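Local coordinates for Thg1-like uncharacterized protein (Bacillus thuringiensis, PDB 4KGM) that is a bacterial tRNA(His) guanylyltransferase (Thg1)-like protein that binds ATP and magnesium in a polymerase palm-like catalytic domain and probably adds nucleotides to the 5' end of tRNA, at the interface of chains A and B. Sequence-based numbering; all coordinates share one arbitrary frame. Chains: chain A/B, Thg1-like uncharacterized protein.

Contact 1: the interface of chains A and B. Residues chain A 59, 110-111, 114; chain B 113, 117, 125.
B:Leu125 packs onto A:Ala110, A:Lys111 and A:Glu114 at an interface between two copies of this Thg1-like protein. The three chain A residues belong to helix 97-119, and B:Leu125 lies in a loop. The pair may or may not be the biological dimer.

The apolar contacts are split between the branches of the leucine. Its CD1 methyl lies 3.8 Å from A:Lys111 CE, the two side chains crossing at about a right angle. The same methyl is 4.1 Å from A:Ala110 CB and 4.0 Å from the phenol oxygen OH of A:Tyr59. The CD2 methyl turns to the carboxylate and sits 4.0 Å from A:Glu114 CD. It also lies over one face of the B:Arg117 guanidinium, toward its rim.

The charged contacts centre on A:Glu114. Its side chain is extended, with CG anti to the backbone N (chi1 168°). OE1 faces the B:Arg117 guanidinium as in a salt bridge, but this pairing is doubtful as modelled because the atoms are too close. OE2 accepts a hydrogen bond and salt bridge from A:Lys111 NZ of the same chain, 2.6 Å, on its syn side and 23° out of the carboxylate plane. The lysine chain bends at chi2 and chi3, and its CE lies over one face of the A:Tyr59 ring, toward the rim.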
# COMPACT_ATOMS: atom_id res chain seq x y z
N TYR A 59 6.75 12.74 26.52
CA TYR A 59 6.60 11.29 26.65
C TYR A 59 6.79 10.58 25.31
O TYR A 59 7.36 9.49 25.25
CB TYR A 59 5.23 10.97 27.24
CG TYR A 59 4.98 9.50 27.50
CD1 TYR A 59 5.64 8.83 28.52
CD2 TYR A 59 4.06 8.79 26.74
CE1 TYR A 59 5.40 7.49 28.77
CE2 TYR A 59 3.81 7.45 26.98
CZ TYR A 59 4.49 6.80 28.00
OH TYR A 59 4.25 5.47 28.24
N ALA A 110 -2.22 7.30 26.43
CA ALA A 110 -1.88 6.89 27.79
C ALA A 110 -1.43 8.06 28.66
O ALA A 110 -1.96 8.27 29.75
CB ALA A 110 -0.81 5.80 27.76
N LYS A 111 -0.45 8.81 28.17
CA LYS A 111 0.11 9.93 28.93
C LYS A 111 -0.91 11.05 29.13
O LYS A 111 -1.05 11.57 30.24
CB LYS A 111 1.38 10.46 28.26
CG LYS A 111 2.00 11.67 28.94
CD LYS A 111 2.26 11.43 30.43
CE LYS A 111 3.22 10.28 30.66
NZ LYS A 111 3.38 9.97 32.11
N GLU A 114 -3.69 10.22 31.61
CA GLU A 114 -3.11 10.16 32.95
C GLU A 114 -2.96 11.55 33.57
O GLU A 114 -3.41 11.80 34.69
CB GLU A 114 -1.74 9.47 32.92
CG GLU A 114 -0.95 9.63 34.22
CD GLU A 114 0.44 9.04 34.14
OE1 GLU A 114 0.61 7.87 34.53
OE2 GLU A 114 1.37 9.75 33.69
N ASN B 113 -6.18 1.44 30.71
CA ASN B 113 -5.45 2.15 31.75
C ASN B 113 -6.36 2.71 32.83
O ASN B 113 -5.98 2.78 34.00
CB ASN B 113 -4.58 3.26 31.14
CG ASN B 113 -3.34 2.72 30.46
OD1 ASN B 113 -2.35 2.42 31.12
ND2 ASN B 113 -3.39 2.61 29.14
N ARG B 117 -5.99 1.11 36.60
CA ARG B 117 -5.55 2.03 37.64
C ARG B 117 -6.63 2.32 38.69
O ARG B 117 -6.42 3.12 39.60
CB ARG B 117 -5.00 3.33 37.04
CG ARG B 117 -3.58 3.18 36.53
CD ARG B 117 -2.94 4.51 36.19
NE ARG B 117 -1.51 4.36 35.96
CZ ARG B 117 -0.71 5.34 35.54
NH1 ARG B 117 -1.21 6.54 35.29
NH2 ARG B 117 0.58 5.11 35.36
N LEU B 125 2.02 2.90 32.86
CA LEU B 125 1.11 3.07 31.73
C LEU B 125 1.15 1.87 30.78
O LEU B 125 2.21 1.32 30.50
CB LEU B 125 1.43 4.36 30.97
CG LEU B 125 1.12 5.65 31.72
CD1 LEU B 125 1.57 6.86 30.91
CD2 LEU B 125 -0.36 5.74 32.02

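Contact 2: the interface of chains A and B. Residues chain A 19-20, 132-134; chain B 15.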
# COMPACT_ATOMS: atom_id res chain seq x y z
N LEU A 19 7.35 1.71 5.47
CA LEU A 19 7.88 2.92 4.87
C LEU A 19 9.32 2.67 4.41
O LEU A 19 10.07 1.98 5.10
CB LEU A 19 7.86 4.07 5.88
CG LEU A 19 6.50 4.54 6.39
CD1 LEU A 19 6.67 5.47 7.58
CD2 LEU A 19 5.72 5.23 5.28
N PRO A 20 9.69 3.22 3.24
CA PRO A 20 11.08 3.13 2.79
C PRO A 20 12.01 3.77 3.82
O PRO A 20 11.67 4.81 4.38
CB PRO A 20 11.08 3.92 1.48
CG PRO A 20 9.82 4.73 1.49
CD PRO A 20 8.83 3.91 2.27
N ALA A 132 1.23 8.07 9.72
CA ALA A 132 2.65 8.22 9.44
C ALA A 132 2.90 8.39 7.95
O ALA A 132 2.06 8.02 7.13
CB ALA A 132 3.43 7.02 9.98
N GLN A 133 4.06 8.95 7.62
CA GLN A 133 4.42 9.20 6.23
C GLN A 133 5.91 9.49 6.12
O GLN A 133 6.60 9.62 7.13
CB GLN A 133 3.64 10.40 5.68
CG GLN A 133 4.15 11.73 6.18
CD GLN A 133 3.26 12.89 5.78
OE1 GLN A 133 2.08 12.94 6.15
NE2 GLN A 133 3.80 13.83 5.02
N VAL A 134 6.40 9.60 4.89
CA VAL A 134 7.77 10.03 4.66
C VAL A 134 7.79 11.38 3.94
O VAL A 134 6.80 11.79 3.33
CB VAL A 134 8.58 9.01 3.84
CG1 VAL A 134 8.71 7.69 4.60
CG2 VAL A 134 7.93 8.79 2.48
N TYR B 15 0.31 7.69 1.69
CA TYR B 15 0.07 6.59 2.62
C TYR B 15 -1.31 6.66 3.25
O TYR B 15 -1.53 6.15 4.34
CB TYR B 15 1.18 6.52 3.67
CG TYR B 15 2.52 6.21 3.04
CD1 TYR B 15 2.88 4.90 2.74
CD2 TYR B 15 3.40 7.23 2.71
CE1 TYR B 15 4.08 4.61 2.15
CE2 TYR B 15 4.62 6.94 2.12
CZ TYR B 15 4.95 5.64 1.84
OH TYR B 15 6.16 5.35 1.25
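B:Tyr15 has CG anti to its carbonyl carbon (chi1 -64°), and this torsion carries its phenol ring against A:Leu19 and A:Val134. A:Leu19 adopts the same kind of first torsion (chi1 -63°), and its CD2 branch reaches the ring. The contact is an apolar tyrosine patch between two copies of a Thg1-like protein. No hydrogen bond or salt bridge joins the chains here. B:Tyr15 and A:Leu19 are in loops, whereas A:Val134 belongs to strand 128-134.

The CD2 methyl of A:Leu19 stands over the centre of one face of the ring, in a CH-pi contact. Its nearest ring atom is B:Tyr15 CZ at 3.5 Å. The side chains cross obliquely, and the methyl lies about 3.5 to 4.0 Å from every ring carbon of B:Tyr15.

A:Val134 comes in at a slant to the rim of the ring. Its CG2 methyl is beside B:Tyr15 CE2, at 3.8 Å. A:Pro20 meets the far end of the tyrosine, tip to tip. Its CD makes a close approach to the phenol oxygen, 3.2 Å from B:Tyr15 OH, with CG farther off.

Backbone atoms of the strand lie near the base of the ring. A:Ala132 O is 3.9 Å from B:Tyr15 CB, and A:Gln133 CA is 4.2 Å from B:Tyr15 CD2.

Contact 3: the interface of chains A and B. Residues chain A 101-102, 105, 109, 128-130; chain B 101-103, 105-106.
B:Ser106 OG is gripped by two groups of chain A, the hydroxyl of A:Thr109 and the backbone NH of A:Phe128. The bond to A:Thr109 OG1 is 2.6 Å long, and either hydroxyl could be the donor. The NH of A:Phe128 gives a nearly straight bond, 2.8 Å from N to B:Ser106 OG and 170° at the hydrogen. This is a helix-to-helix and helix-to-strand contact between two copies of this Thg1-like protein, which has a palm-like catalytic domain. Helix 97-119 of each chain takes part, together with strand 128-134 of chain A.

With OG anti to the backbone N (chi1 -174°), the serine hydroxyl reaches both A:Thr109 and the strand. A:Thr109 OG1 also donates to A:Ala105 O within its own helix.

B:Ser102 makes a second link to the strand. Its OG accepts from A:Gly130 N at 2.8 Å, with a bent angle of 148° at the hydrogen. A return bond to A:Gly130 O is weak.

Around these bonds the packing is close. The two copies of Ser102 meet backbone to backbone, with A:Ser102 CA 3.7 Å from B:Ser102 CA. The small side chains of Ser102 and Ala105 are consistent with so close an approach. A:Ala105 CB lies 3.9 Å from B:Ser102 CB. Beside the strand, the CG2 branch of B:Val103 touches A:Asp129 CB at 3.6 Å.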
# COMPACT_ATOMS: atom_id res chain seq x y z
N ALA A 101 1.97 4.25 13.59
CA ALA A 101 0.81 5.12 13.77
C ALA A 101 0.01 4.78 15.03
O ALA A 101 -0.34 5.66 15.81
CB ALA A 101 -0.10 5.07 12.55
N SER A 102 -0.26 3.49 15.24
CA SER A 102 -1.10 3.06 16.35
C SER A 102 -0.40 3.22 17.70
O SER A 102 -0.99 3.74 18.65
CB SER A 102 -1.57 1.61 16.15
OG SER A 102 -0.47 0.72 16.14
N ALA A 105 -0.28 6.76 18.72
CA ALA A 105 -1.59 7.19 19.22
C ALA A 105 -1.84 6.60 20.60
O ALA A 105 -2.41 7.26 21.47
CB ALA A 105 -2.69 6.78 18.25
N THR A 109 -2.31 8.68 23.94
CA THR A 109 -3.52 8.42 24.71
C THR A 109 -3.22 8.14 26.18
O THR A 109 -3.89 8.67 27.08
CB THR A 109 -4.31 7.25 24.12
OG1 THR A 109 -4.69 7.55 22.77
CG2 THR A 109 -5.57 6.97 24.93
N PHE A 128 -7.16 9.51 20.43
CA PHE A 128 -6.39 10.13 19.37
C PHE A 128 -6.30 9.21 18.16
O PHE A 128 -6.42 7.99 18.29
CB PHE A 128 -4.97 10.44 19.85
CG PHE A 128 -4.91 11.42 20.99
CD1 PHE A 128 -5.08 11.00 22.30
CD2 PHE A 128 -4.65 12.76 20.74
CE1 PHE A 128 -5.02 11.91 23.34
CE2 PHE A 128 -4.59 13.67 21.78
CZ PHE A 128 -4.77 13.24 23.08
N ASP A 129 -6.08 9.79 16.98
CA ASP A 129 -5.77 9.00 15.81
C ASP A 129 -4.30 9.20 15.49
O ASP A 129 -3.66 10.10 16.03
CB ASP A 129 -6.64 9.41 14.61
CG ASP A 129 -6.03 10.54 13.81
OD1 ASP A 129 -5.62 11.56 14.42
OD2 ASP A 129 -5.95 10.41 12.58
N GLY A 130 -3.76 8.36 14.61
CA GLY A 130 -2.36 8.47 14.22
C GLY A 130 -2.15 8.16 12.76
O GLY A 130 -2.81 7.29 12.19
N ALA B 101 -6.72 1.46 12.69
CA ALA B 101 -5.73 0.80 13.53
C ALA B 101 -5.31 1.66 14.72
O ALA B 101 -5.20 1.17 15.84
CB ALA B 101 -4.50 0.41 12.70
N SER B 102 -5.08 2.95 14.48
CA SER B 102 -4.59 3.82 15.53
C SER B 102 -5.66 4.14 16.57
O SER B 102 -5.39 4.12 17.77
CB SER B 102 -4.00 5.11 14.95
OG SER B 102 -4.99 5.87 14.27
N VAL B 103 -6.88 4.42 16.12
CA VAL B 103 -7.97 4.77 17.02
C VAL B 103 -8.40 3.57 17.87
O VAL B 103 -8.69 3.71 19.06
CB VAL B 103 -9.18 5.38 16.27
CG1 VAL B 103 -10.34 5.65 17.22
CG2 VAL B 103 -8.76 6.67 15.58
N ALA B 105 -6.41 1.19 18.82
CA ALA B 105 -5.36 1.08 19.82
C ALA B 105 -5.50 2.20 20.84
O ALA B 105 -5.16 2.03 22.02
CB ALA B 105 -3.99 1.13 19.16
N SER B 106 -5.99 3.35 20.39
CA SER B 106 -6.22 4.49 21.27
C SER B 106 -7.34 4.17 22.26
O SER B 106 -7.16 4.27 23.47
CB SER B 106 -6.59 5.73 20.46
OG SER B 106 -6.69 6.87 21.30

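Contact 4: the interface of chains A and B. Residues chain A 28, 131, 133, 146; chain B 11-12, 15.
B:Glu12 reaches across to two arginines, A:Arg28 and A:Arg131, at an interface between copies of the Thg1-like protein. The glutamate lies in helix 4-13, and the arginines lie on strands 25-31 and 128-134. Its side chain is fully extended, with CG anti to the backbone N (chi1 179°), and this carries the carboxylate to both guanidinium groups.

Each carboxylate oxygen has its own salt bridge. A:Arg28 NH2 donates to B:Glu12 OE1 at 2.8 Å, almost straight at 172° at the hydrogen. The oxygen lies in the guanidinium plane but is met from above the carboxylate plane. A:Arg131 NH1 donates to B:Glu12 OE2 at 2.7 Å, nearly along the C-O axis but bent, 143° at the hydrogen. Both guanidinium planes are turned steeply against the carboxylate. The two positive groups would be expected to favour a charged glutamate.

Water 1 adds a bridged link. It lies 2.7 Å from B:Glu12 OE1 and 2.8 Å from A:Gln133 OE1. A:Arg28 NH1 also bonds it, at the edge of the guanidinium. A:Trp146 points a ring edge toward this water.

The remaining contacts are packing. The amide of A:Gln133 passes B:Glu12 at a slant near the end of helix 4-13, with OE1 3.5 Å from B:Glu12 CB and NE2 3.8 Å from B:Tyr11 CB.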
# COMPACT_ATOMS: atom_id res chain seq x y z
N ARG A 28 1.80 12.35 12.70
CA ARG A 28 0.86 13.30 13.28
C ARG A 28 -0.23 12.61 14.09
O ARG A 28 -0.85 11.64 13.64
CB ARG A 28 0.25 14.23 12.22
CG ARG A 28 -0.57 15.37 12.83
CD ARG A 28 -0.88 16.49 11.84
NE ARG A 28 -1.84 16.09 10.82
CZ ARG A 28 -1.55 15.95 9.53
NH1 ARG A 28 -0.31 16.19 9.10
NH2 ARG A 28 -2.49 15.59 8.67
N ARG A 131 -1.23 8.89 12.14
CA ARG A 131 -0.89 8.66 10.74
C ARG A 131 0.59 8.92 10.51
O ARG A 131 1.16 9.88 11.05
CB ARG A 131 -1.74 9.53 9.81
CG ARG A 131 -1.57 11.02 10.00
CD ARG A 131 -2.64 11.81 9.27
NE ARG A 131 -3.96 11.56 9.83
CZ ARG A 131 -5.08 12.11 9.37
NH1 ARG A 131 -5.04 12.94 8.34
NH2 ARG A 131 -6.24 11.83 9.95
N GLN A 133 4.06 8.95 7.62
CA GLN A 133 4.42 9.20 6.23
C GLN A 133 5.91 9.49 6.12
O GLN A 133 6.60 9.62 7.13
CB GLN A 133 3.64 10.40 5.68
CG GLN A 133 4.15 11.73 6.18
CD GLN A 133 3.26 12.89 5.78
OE1 GLN A 133 2.08 12.94 6.15
NE2 GLN A 133 3.80 13.83 5.02
N TRP A 146 4.08 24.65 7.14
CA TRP A 146 2.69 24.41 6.77
C TRP A 146 1.83 24.24 8.02
O TRP A 146 0.67 24.64 8.04
CB TRP A 146 2.60 23.18 5.88
CG TRP A 146 1.21 22.76 5.53
CD1 TRP A 146 0.23 23.54 4.99
CD2 TRP A 146 0.65 21.45 5.67
NE1 TRP A 146 -0.91 22.80 4.79
CE2 TRP A 146 -0.68 21.51 5.20
CE3 TRP A 146 1.14 20.23 6.14
CZ2 TRP A 146 -1.52 20.40 5.20
CZ3 TRP A 146 0.30 19.12 6.14
CH2 TRP A 146 -1.02 19.22 5.67
N TYR B 11 1.80 14.35 -0.21
CA TYR B 11 2.77 13.59 0.58
C TYR B 11 2.07 12.71 1.61
O TYR B 11 2.47 11.57 1.85
CB TYR B 11 3.73 14.54 1.30
CG TYR B 11 4.80 15.12 0.41
CD1 TYR B 11 5.57 14.30 -0.42
CD2 TYR B 11 5.05 16.49 0.38
CE1 TYR B 11 6.55 14.83 -1.23
CE2 TYR B 11 6.03 17.02 -0.43
CZ TYR B 11 6.77 16.19 -1.24
OH TYR B 11 7.75 16.72 -2.05
N GLU B 12 1.01 13.25 2.21
CA GLU B 12 0.25 12.54 3.22
C GLU B 12 -0.64 11.48 2.58
O GLU B 12 -0.79 10.37 3.11
CB GLU B 12 -0.60 13.52 4.03
CG GLU B 12 -1.45 12.87 5.10
CD GLU B 12 -2.30 13.88 5.86
OE1 GLU B 12 -1.87 15.04 5.98
OE2 GLU B 12 -3.39 13.50 6.33
N TYR B 15 0.31 7.69 1.69
CA TYR B 15 0.07 6.59 2.62
C TYR B 15 -1.31 6.66 3.25
O TYR B 15 -1.53 6.15 4.34
CB TYR B 15 1.18 6.52 3.67
CG TYR B 15 2.52 6.21 3.04
CD1 TYR B 15 2.88 4.90 2.74
CD2 TYR B 15 3.40 7.23 2.71
CE1 TYR B 15 4.08 4.61 2.15
CE2 TYR B 15 4.62 6.94 2.12
CZ TYR B 15 4.95 5.64 1.84
OH TYR B 15 6.16 5.35 1.25
O HOH W 1 0.75 15.36 6.64

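The four contacts are parts of one two-fold symmetric interface, and each has a twin with the chains exchanged. Contacts 1 and 2 lie at opposite ends, with C-alpha centres about 27 Å apart. Contact 3 lies between them, about 14 Å from contact 1 and 16 Å from contact 2. Contact 4 is about 26 Å from contact 1, 15 Å from contact 3 and 7 Å from contact 2, with which it shares A:Gln133 and B:Tyr15. Helix 97-119 links contacts 1 and 3, while strand 128-134 runs through contacts 2, 3 and 4. This pair may be one building block of the four-copy assembly.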